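PDB 2DGD: 223aa long hypothetical arylmalonate decarboxylase, which is of unproven function but probably acts as a lyase related to arylmalonate decarboxylase, an enzyme that releases carbon dioxide from arylmalonates. Local coordinates for residues A[169-180]-A[195-203]; A[32-40]-A[55-66]. All coordinates share one frame; numbering follows the deposited sequence.

Interaction 1 of 2, residues A[169-180]-A[195-203]; sequences VLKADAVYIACT and LDMPVVSEN
Val-175 is tied to strand 199-201 on both sides of its peptide: its N donates to Pro-198 O (3.0 Å) and its O accepts from Val-200 N; Ile-177 N then donates to Val-200 O (2.9 Å), so backbone bonds alternate along 174-177 and 199-201. The side chains of Val-175, Val-199 and Ile-177 share one face, where CD1 of Ile-177 leans obliquely on CG1 of Val-199 beneath helix 187-195; Tyr-176 and Val-200 occupy the other, under helix 95-105. This is the beta-alpha-beta unit formed by strand 174-177, helix 187-195 and strand 199-201, at one margin of a four-stranded parallel sheet. Past the carboxyl ends of the strands the packing stays close. Glu-202, with CG anti to its backbone N (chi1 -162°), sends an extended chain back to Cys-179, whose N donates to OE2 (2.7 Å) on the anti side, 29° out of the carboxylate plane. Tyr-176 OH lies 3.1 Å from the same OE2. With an alanine in place of Glu-202 that carboxylate is gone, and the Cys-179 amide would probably be left without this acceptor and the loop freer to move. Next door, Asn-203 ND2 bonds Thr-180 O from above the carbonyl plane while also reaching Asp-22; Thr-180 OG1 turns to Gly-73. At the opposite end the packing is still close around selenomethionine Met-197, which, bent at chi3 (83°), lays CE beside Leu-170 CA (3.8 Å) and puts SE near CG2 of Val-175, while CD1 of Leu-195 meets CG1 of Val-169 (3.5 Å) with the two side chains at about a right angle. Looser is Leu-170, on the solvent side of this end, which brings CD2 4.1 Å from Met-197 CE and also packs against Lys-215 of a second subunit.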
loop_
_atom_site.group_PDB
_atom_site.type_symbol
_atom_site.label_atom_id
_atom_site.label_comp_id
_atom_site.label_asym_id
_atom_site.label_seq_id
_atom_site.Cartn_x
_atom_site.Cartn_y
_atom_site.Cartn_z
ATOM N N VAL A 169 -21.145 23.929 21.911
ATOM C CA VAL A 169 -19.858 23.817 21.238
ATOM C C VAL A 169 -19.875 24.497 19.881
ATOM O O VAL A 169 -18.903 25.156 19.504
ATOM C CB VAL A 169 -19.436 22.341 21.054
ATOM C CG1 VAL A 169 -18.238 22.254 20.123
ATOM C CG2 VAL A 169 -19.079 21.733 22.396
ATOM N N LEU A 170 -20.984 24.342 19.159
ATOM C CA LEU A 170 -21.130 24.935 17.833
ATOM C C LEU A 170 -21.181 26.442 17.872
ATOM O O LEU A 170 -21.132 27.085 16.835
ATOM C CB LEU A 170 -22.385 24.407 17.142
ATOM C CG LEU A 170 -22.326 22.930 16.760
ATOM C CD1 LEU A 170 -23.591 22.554 16.015
ATOM C CD2 LEU A 170 -21.097 22.661 15.895
ATOM N N LYS A 171 -21.292 27.003 19.069
ATOM C CA LYS A 171 -21.336 28.449 19.220
ATOM C C LYS A 171 -19.938 29.017 19.426
ATOM O O LYS A 171 -19.741 30.227 19.393
ATOM C CB LYS A 171 -22.205 28.841 20.415
ATOM C CG LYS A 171 -23.669 28.502 20.270
ATOM C CD LYS A 171 -24.377 28.750 21.583
ATOM C CE LYS A 171 -25.859 28.475 21.490
ATOM N NZ LYS A 171 -26.447 28.604 22.849
ATOM N N ALA A 172 -18.966 28.141 19.643
ATOM C CA ALA A 172 -17.592 28.571 19.877
ATOM C C ALA A 172 -16.778 28.671 18.591
ATOM O O ALA A 172 -17.204 28.203 17.533
ATOM C CB ALA A 172 -16.910 27.608 20.852
ATOM N N ASP A 173 -15.611 29.298 18.687
ATOM C CA ASP A 173 -14.725 29.439 17.540
ATOM C C ASP A 173 -13.748 28.282 17.571
ATOM O O ASP A 173 -13.109 27.961 16.568
ATOM C CB ASP A 173 -13.929 30.741 17.609
ATOM C CG ASP A 173 -14.800 31.957 17.490
ATOM O OD1 ASP A 173 -15.616 31.996 16.550
ATOM O OD2 ASP A 173 -14.665 32.877 18.327
ATOM N N ALA A 174 -13.637 27.661 18.741
ATOM C CA ALA A 174 -12.729 26.544 18.932
ATOM C C ALA A 174 -13.008 25.886 20.266
ATOM O O ALA A 174 -13.665 26.468 21.129
ATOM C CB ALA A 174 -11.285 27.034 18.892
ATOM N N VAL A 175 -12.501 24.669 20.421
ATOM C CA VAL A 175 -12.645 23.906 21.650
ATOM C C VAL A 175 -11.258 23.729 22.251
ATOM O O VAL A 175 -10.266 23.583 21.527
ATOM C CB VAL A 175 -13.231 22.506 21.383
ATOM C CG1 VAL A 175 -13.105 21.648 22.625
ATOM C CG2 VAL A 175 -14.686 22.610 20.951
ATOM N N TYR A 176 -11.186 23.748 23.574
ATOM C CA TYR A 176 -9.915 23.559 24.256
ATOM C C TYR A 176 -10.077 22.437 25.263
ATOM O O TYR A 176 -11.018 22.447 26.051
ATOM C CB TYR A 176 -9.488 24.846 24.974
ATOM C CG TYR A 176 -8.372 24.648 25.987
ATOM C CD1 TYR A 176 -7.131 24.137 25.606
ATOM C CD2 TYR A 176 -8.567 24.957 27.331
ATOM C CE1 TYR A 176 -6.111 23.936 26.543
ATOM C CE2 TYR A 176 -7.556 24.762 28.273
ATOM C CZ TYR A 176 -6.332 24.250 27.872
ATOM O OH TYR A 176 -5.338 24.044 28.809
ATOM N N ILE A 177 -9.171 21.464 25.228
ATOM C CA ILE A 177 -9.221 20.349 26.169
ATOM C C ILE A 177 -8.008 20.446 27.083
ATOM O O ILE A 177 -6.875 20.223 26.651
ATOM C CB ILE A 177 -9.223 18.996 25.428
ATOM C CG1 ILE A 177 -10.434 18.924 24.502
ATOM C CG2 ILE A 177 -9.298 17.854 26.416
ATOM C CD1 ILE A 177 -10.457 17.702 23.614
ATOM N N ALA A 178 -8.253 20.774 28.348
ATOM C CA ALA A 178 -7.188 20.945 29.337
ATOM C C ALA A 178 -6.563 19.673 29.908
ATOM O O ALA A 178 -7.145 18.596 29.847
ATOM C CB ALA A 178 -7.696 21.815 30.476
ATOM N N CYS A 179 -5.365 19.841 30.461
ATOM C CA CYS A 179 -4.560 18.792 31.097
ATOM C C CYS A 179 -3.750 17.921 30.141
ATOM O O CYS A 179 -4.285 17.339 29.191
ATOM C CB CYS A 179 -5.413 17.891 32.003
ATOM S SG CYS A 179 -4.447 17.155 33.370
ATOM N N THR A 180 -2.451 17.834 30.419
ATOM C CA THR A 180 -1.533 17.059 29.607
ATOM C C THR A 180 -1.568 15.579 29.932
ATOM O O THR A 180 -0.921 14.788 29.250
ATOM C CB THR A 180 -0.090 17.550 29.776
ATOM O OG1 THR A 180 0.309 17.393 31.143
ATOM C CG2 THR A 180 0.026 19.002 29.371
ATOM N N LEU A 195 -16.613 18.650 14.166
ATOM C CA LEU A 195 -17.094 19.977 14.527
ATOM C C LEU A 195 -16.692 21.056 13.527
ATOM O O LEU A 195 -17.219 22.164 13.560
ATOM C CB LEU A 195 -16.577 20.359 15.913
ATOM C CG LEU A 195 -16.950 19.432 17.064
ATOM C CD1 LEU A 195 -16.348 19.975 18.336
ATOM C CD2 LEU A 195 -18.458 19.332 17.194
ATOM N N ASP A 196 -15.760 20.731 12.644
ATOM C CA ASP A 196 -15.288 21.681 11.646
ATOM C C ASP A 196 -14.795 22.984 12.276
ATOM O O ASP A 196 -15.177 24.072 11.862
ATOM C CB ASP A 196 -16.393 21.990 10.632
ATOM C CG ASP A 196 -15.912 22.900 9.503
ATOM O OD1 ASP A 196 -16.756 23.382 8.713
ATOM O OD2 ASP A 196 -14.684 23.135 9.401
HETATM N N MSE A 197 -13.944 22.866 13.282
HETATM C CA MSE A 197 -13.371 24.024 13.961
HETATM C C MSE A 197 -12.134 23.530 14.683
HETATM O O MSE A 197 -12.006 22.341 14.968
HETATM C CB MSE A 197 -14.353 24.610 14.974
HETATM C CG MSE A 197 -14.727 23.657 16.101
HETATM SE SE MSE A 197 -15.714 24.495 17.534
HETATM C CE MSE A 197 -17.492 24.398 16.723
ATOM N N PRO A 198 -11.195 24.429 14.984
ATOM C CA PRO A 198 -10.007 23.938 15.681
ATOM C C PRO A 198 -10.328 23.370 17.066
ATOM O O PRO A 198 -11.097 23.949 17.833
ATOM C CB PRO A 198 -9.103 25.171 15.732
ATOM C CG PRO A 198 -10.064 26.308 15.705
ATOM C CD PRO A 198 -11.089 25.867 14.699
ATOM N N VAL A 199 -9.761 22.207 17.360
ATOM C CA VAL A 199 -9.945 21.563 18.649
ATOM C C VAL A 199 -8.533 21.470 19.203
ATOM O O VAL A 199 -7.742 20.647 18.747
ATOM C CB VAL A 199 -10.555 20.159 18.490
ATOM C CG1 VAL A 199 -10.685 19.488 19.851
ATOM C CG2 VAL A 199 -11.917 20.266 17.827
ATOM N N VAL A 200 -8.223 22.326 20.173
ATOM C CA VAL A 200 -6.881 22.392 20.751
ATOM C C VAL A 200 -6.679 21.696 22.091
ATOM O O VAL A 200 -7.294 22.061 23.096
ATOM C CB VAL A 200 -6.443 23.866 20.916
ATOM C CG1 VAL A 200 -5.035 23.941 21.487
ATOM C CG2 VAL A 200 -6.518 24.580 19.585
ATOM N N SER A 201 -5.806 20.698 22.111
ATOM C CA SER A 201 -5.515 19.992 23.353
ATOM C C SER A 201 -4.221 20.582 23.871
ATOM O O SER A 201 -3.425 21.123 23.106
ATOM C CB SER A 201 -5.319 18.504 23.111
ATOM O OG SER A 201 -4.068 18.274 22.504
ATOM N N GLU A 202 -4.003 20.467 25.171
ATOM C CA GLU A 202 -2.810 21.034 25.767
ATOM C C GLU A 202 -1.535 20.415 25.201
ATOM O O GLU A 202 -0.547 21.123 24.967
ATOM C CB GLU A 202 -2.877 20.878 27.286
ATOM C CG GLU A 202 -1.930 21.785 28.032
ATOM C CD GLU A 202 -2.376 22.050 29.453
ATOM O OE1 GLU A 202 -1.560 22.579 30.238
ATOM O OE2 GLU A 202 -3.544 21.739 29.781
ATOM N N ASN A 203 -1.556 19.107 24.957
ATOM C CA ASN A 203 -0.380 18.447 24.420
ATOM C C ASN A 203 -0.076 18.892 22.998
ATOM O O ASN A 203 1.078 19.144 22.664
ATOM C CB ASN A 203 -0.528 16.925 24.487
ATOM C CG ASN A 203 -0.482 16.401 25.908
ATOM O OD1 ASN A 203 0.161 16.993 26.774
ATOM N ND2 ASN A 203 -1.152 15.282 26.153
#

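Interaction 2 of 2, residues A[32-40]-A[55-66]; sequences SIHSTRMKP and ELKYSYSLLAEV
The crossover helix of a beta-alpha-beta unit (strand 31-38, helix 49-63, strand 69-72) packs along the sheet here: Thr-36 and Met-38 of strand 31-38 face Ser-59, Leu-63 and Glu-55 of helix 49-63, which runs back nearly antiparallel to the strand (155° between the short axes) and leads on to strand 69-72, beyond the central strand 6-13. The two axes approach to 8.6 Å, and the grip between them comes from apolar packing and water instead of direct hydrogen bonds. Thr-36 presents two different branches. Its CG2, set between the backbone N and carbonyl carbon, meets CD2 of Leu-63 (3.5 Å), while OG1, anti to the backbone N (chi1 -167°), lies against CD1 of Leu-62. The same hydroxyl is bonded to Arg-37 N of a third subunit, and Arg-37 N of this chain in turn bonds Thr-36 OG1 of that subunit, so the buried strand forms part of a subunit interface. His-34 ND1 likewise bonds Glu-20 of the third subunit, while its CB rests on CG2 of Val-66 (4.0 Å). Selenomethionine Met-38 bends at chi3 (97°) to bring CE onto the helix backbone at Glu-55 O and to 3.6 Å from CB of Glu-55, with CG beside OG of Ser-59. Water fills in the polar points: one molecule donates to Arg-37 O, is bonded to Thr-36 OG1 (3.0 Å) and weakly to Ser-59 OG. Just past the end of the strand, a second water accepts from Lys-39 N (2.7 Å) and donates to Glu-55 OE1 (2.9 Å).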
loop_
_atom_site.group_PDB
_atom_site.type_symbol
_atom_site.label_atom_id
_atom_site.label_comp_id
_atom_site.label_asym_id
_atom_site.label_seq_id
_atom_site.Cartn_x
_atom_site.Cartn_y
_atom_site.Cartn_z
ATOM N N SER A 32 13.030 12.959 18.617
ATOM C CA SER A 32 12.826 12.058 19.737
ATOM C C SER A 32 12.444 12.846 20.989
ATOM O O SER A 32 12.787 14.025 21.132
ATOM C CB SER A 32 14.073 11.204 19.989
ATOM O OG SER A 32 15.222 12.004 20.160
ATOM N N ILE A 33 11.711 12.181 21.878
ATOM C CA ILE A 33 11.236 12.775 23.120
ATOM C C ILE A 33 11.979 12.178 24.315
ATOM O O ILE A 33 12.136 10.961 24.418
ATOM C CB ILE A 33 9.721 12.519 23.286
ATOM C CG1 ILE A 33 8.986 12.925 22.006
ATOM C CG2 ILE A 33 9.180 13.301 24.471
ATOM C CD1 ILE A 33 9.171 14.388 21.624
ATOM N N HIS A 34 12.431 13.039 25.221
ATOM C CA HIS A 34 13.164 12.587 26.401
ATOM C C HIS A 34 12.540 13.200 27.637
ATOM O O HIS A 34 12.449 14.424 27.750
ATOM C CB HIS A 34 14.620 13.001 26.262
ATOM C CG HIS A 34 15.212 12.590 24.955
ATOM N ND1 HIS A 34 15.548 11.283 24.672
ATOM C CD2 HIS A 34 15.429 13.291 23.815
ATOM C CE1 HIS A 34 15.946 11.196 23.416
ATOM N NE2 HIS A 34 15.882 12.400 22.873
ATOM N N SER A 35 12.114 12.355 28.568
ATOM C CA SER A 35 11.460 12.863 29.762
ATOM C C SER A 35 12.074 12.485 31.102
ATOM O O SER A 35 12.909 11.587 31.206
ATOM C CB SER A 35 9.989 12.437 29.747
ATOM O OG SER A 35 9.871 11.036 29.575
ATOM N N THR A 36 11.645 13.211 32.124
ATOM C CA THR A 36 12.071 12.973 33.491
ATOM C C THR A 36 10.887 13.411 34.344
ATOM O O THR A 36 10.186 14.361 33.999
ATOM C CB THR A 36 13.333 13.772 33.858
ATOM O OG1 THR A 36 13.855 13.262 35.088
ATOM C CG2 THR A 36 13.016 15.260 34.019
ATOM N N ARG A 37 10.655 12.711 35.448
ATOM C CA ARG A 37 9.514 13.018 36.303
ATOM C C ARG A 37 9.799 13.816 37.562
ATOM O O ARG A 37 10.937 13.901 38.029
ATOM C CB ARG A 37 8.807 11.720 36.685
ATOM C CG ARG A 37 8.177 11.022 35.507
ATOM C CD ARG A 37 7.593 9.684 35.885
ATOM N NE ARG A 37 6.413 9.398 35.081
ATOM C CZ ARG A 37 6.414 9.289 33.760
ATOM N NH1 ARG A 37 5.281 9.040 33.124
ATOM N NH2 ARG A 37 7.543 9.413 33.077
HETATM N N MSE A 38 8.739 14.405 38.103
HETATM C CA MSE A 38 8.834 15.179 39.326
HETATM C C MSE A 38 7.843 14.675 40.359
HETATM O O MSE A 38 6.747 14.225 40.033
HETATM C CB MSE A 38 8.585 16.655 39.061
HETATM C CG MSE A 38 9.716 17.344 38.330
HETATM SE SE MSE A 38 9.560 19.279 38.403
HETATM C CE MSE A 38 10.734 19.608 39.890
ATOM N N LYS A 39 8.266 14.739 41.612
ATOM C CA LYS A 39 7.477 14.310 42.753
ATOM C C LYS A 39 6.046 14.838 42.658
ATOM O O LYS A 39 5.830 16.012 42.374
ATOM C CB LYS A 39 8.159 14.834 44.024
ATOM C CG LYS A 39 7.409 14.638 45.320
ATOM C CD LYS A 39 7.958 15.579 46.398
ATOM C CE LYS A 39 9.395 15.247 46.799
ATOM N NZ LYS A 39 9.507 13.937 47.526
ATOM N N PRO A 40 5.045 13.963 42.864
ATOM C CA PRO A 40 3.650 14.412 42.798
ATOM C C PRO A 40 3.405 15.360 43.968
ATOM O O PRO A 40 3.864 15.111 45.079
ATOM C CB PRO A 40 2.861 13.108 42.910
ATOM C CG PRO A 40 3.751 12.251 43.741
ATOM C CD PRO A 40 5.115 12.520 43.153
ATOM N N GLU A 55 14.140 21.970 43.051
ATOM C CA GLU A 55 13.764 20.710 42.421
ATOM C C GLU A 55 13.622 20.894 40.916
ATOM O O GLU A 55 13.969 20.011 40.131
ATOM C CB GLU A 55 12.450 20.192 43.010
ATOM C CG GLU A 55 12.562 19.746 44.465
ATOM C CD GLU A 55 11.234 19.267 45.061
ATOM O OE1 GLU A 55 10.659 18.280 44.550
ATOM O OE2 GLU A 55 10.766 19.877 46.050
ATOM N N LEU A 56 13.114 22.053 40.518
ATOM C CA LEU A 56 12.932 22.360 39.112
ATOM C C LEU A 56 14.287 22.419 38.425
ATOM O O LEU A 56 14.461 21.867 37.340
ATOM C CB LEU A 56 12.208 23.698 38.953
ATOM C CG LEU A 56 11.804 24.085 37.530
ATOM C CD1 LEU A 56 10.775 23.103 37.010
ATOM C CD2 LEU A 56 11.238 25.484 37.514
ATOM N N LYS A 57 15.249 23.079 39.063
ATOM C CA LYS A 57 16.585 23.201 38.495
ATOM C C LYS A 57 17.237 21.830 38.371
ATOM O O LYS A 57 17.960 21.567 37.409
ATOM C CB LYS A 57 17.462 24.104 39.362
ATOM C CG LYS A 57 18.679 24.665 38.623
ATOM C CD LYS A 57 19.617 25.463 39.543
ATOM C CE LYS A 57 18.885 26.565 40.330
ATOM N NZ LYS A 57 18.253 27.610 39.463
ATOM N N TYR A 58 16.978 20.953 39.339
ATOM C CA TYR A 58 17.557 19.612 39.318
ATOM C C TYR A 58 17.044 18.800 38.138
ATOM O O TYR A 58 17.832 18.223 37.384
ATOM C CB TYR A 58 17.246 18.860 40.614
ATOM C CG TYR A 58 17.738 17.427 40.598
ATOM C CD1 TYR A 58 19.097 17.134 40.470
ATOM C CD2 TYR A 58 16.840 16.364 40.656
ATOM C CE1 TYR A 58 19.553 15.820 40.388
ATOM C CE2 TYR A 58 17.280 15.047 40.577
ATOM C CZ TYR A 58 18.639 14.782 40.437
ATOM O OH TYR A 58 19.071 13.477 40.309
ATOM N N SER A 59 15.723 18.744 37.986
ATOM C CA SER A 59 15.127 17.999 36.881
ATOM C C SER A 59 15.623 18.566 35.558
ATOM O O SER A 59 15.957 17.829 34.632
ATOM C CB SER A 59 13.602 18.074 36.949
ATOM O OG SER A 59 13.104 17.286 38.017
ATOM N N TYR A 60 15.677 19.886 35.477
ATOM C CA TYR A 60 16.154 20.534 34.278
ATOM C C TYR A 60 17.577 20.068 33.977
ATOM O O TYR A 60 17.918 19.784 32.834
ATOM C CB TYR A 60 16.125 22.047 34.464
ATOM C CG TYR A 60 16.881 22.789 33.400
ATOM C CD1 TYR A 60 16.490 22.719 32.065
ATOM C CD2 TYR A 60 18.013 23.534 33.718
ATOM C CE1 TYR A 60 17.213 23.375 31.067
ATOM C CE2 TYR A 60 18.744 24.194 32.729
ATOM C CZ TYR A 60 18.338 24.112 31.407
ATOM O OH TYR A 60 19.054 24.772 30.432
ATOM N N SER A 61 18.408 19.975 35.005
ATOM C CA SER A 61 19.786 19.555 34.806
ATOM C C SER A 61 19.883 18.145 34.239
ATOM O O SER A 61 20.889 17.782 33.632
ATOM C CB SER A 61 20.561 19.636 36.119
ATOM O OG SER A 61 20.207 18.581 36.992
ATOM N N LEU A 62 18.840 17.345 34.436
ATOM C CA LEU A 62 18.838 15.977 33.934
ATOM C C LEU A 62 18.467 15.914 32.455
ATOM O O LEU A 62 18.732 14.917 31.783
ATOM C CB LEU A 62 17.856 15.122 34.736
ATOM C CG LEU A 62 18.108 14.899 36.229
ATOM C CD1 LEU A 62 16.962 14.082 36.806
ATOM C CD2 LEU A 62 19.423 14.176 36.438
ATOM N N LEU A 63 17.871 16.987 31.950
ATOM C CA LEU A 63 17.425 17.055 30.559
ATOM C C LEU A 63 18.205 18.051 29.697
ATOM O O LEU A 63 18.177 17.974 28.462
ATOM C CB LEU A 63 15.942 17.430 30.529
ATOM C CG LEU A 63 14.857 16.410 30.170
ATOM C CD1 LEU A 63 15.269 15.017 30.529
ATOM C CD2 LEU A 63 13.580 16.789 30.894
ATOM N N ALA A 64 18.903 18.974 30.354
ATOM C CA ALA A 64 19.670 20.022 29.684
ATOM C C ALA A 64 20.588 19.595 28.545
ATOM O O ALA A 64 20.653 20.250 27.507
ATOM C CB ALA A 64 20.473 20.791 30.712
ATOM N N GLU A 65 21.294 18.493 28.723
ATOM C CA GLU A 65 22.222 18.070 27.695
ATOM C C GLU A 65 21.634 17.275 26.519
ATOM O O GLU A 65 22.161 17.350 25.415
ATOM C CB GLU A 65 23.365 17.315 28.372
ATOM C CG GLU A 65 24.589 17.068 27.521
ATOM C CD GLU A 65 25.767 16.575 28.353
ATOM O OE1 GLU A 65 26.795 16.156 27.759
ATOM O OE2 GLU A 65 25.665 16.613 29.604
ATOM N N VAL A 66 20.557 16.523 26.731
ATOM C CA VAL A 66 19.961 15.757 25.632
ATOM C C VAL A 66 18.868 16.527 24.911
ATOM O O VAL A 66 18.406 16.103 23.851
ATOM C CB VAL A 66 19.306 14.445 26.103
ATOM C CG1 VAL A 66 20.324 13.556 26.744
ATOM C CG2 VAL A 66 18.172 14.747 27.056
HETATM O O HOH W 1 13.711 13.988 37.976
HETATM O O HOH W 2 10.138 16.656 42.228
#

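Along the chain, interaction 2 is complete well before residue 169, where interaction 1 begins, and the chain's centre lies between them. Their centres are 29 Å apart and their nearest atoms about 9 Å, without touching. They share no sheet: strand 31-38 belongs to the three-stranded parallel sheet that also holds 6-13 and 69-72, whereas strands 174-177 and 199-201 belong to the four-stranded one with 110-115 and 135-141. The chain thus has two alpha/beta halves, as in the Asp/Glu racemase superfamily, whose active sites lie between such halves. Thr-180 and Asn-203 of interaction 1 reach Gly-73 and Asp-22 in the first half, while interaction 2 forms part of a subunit interface in the octamer.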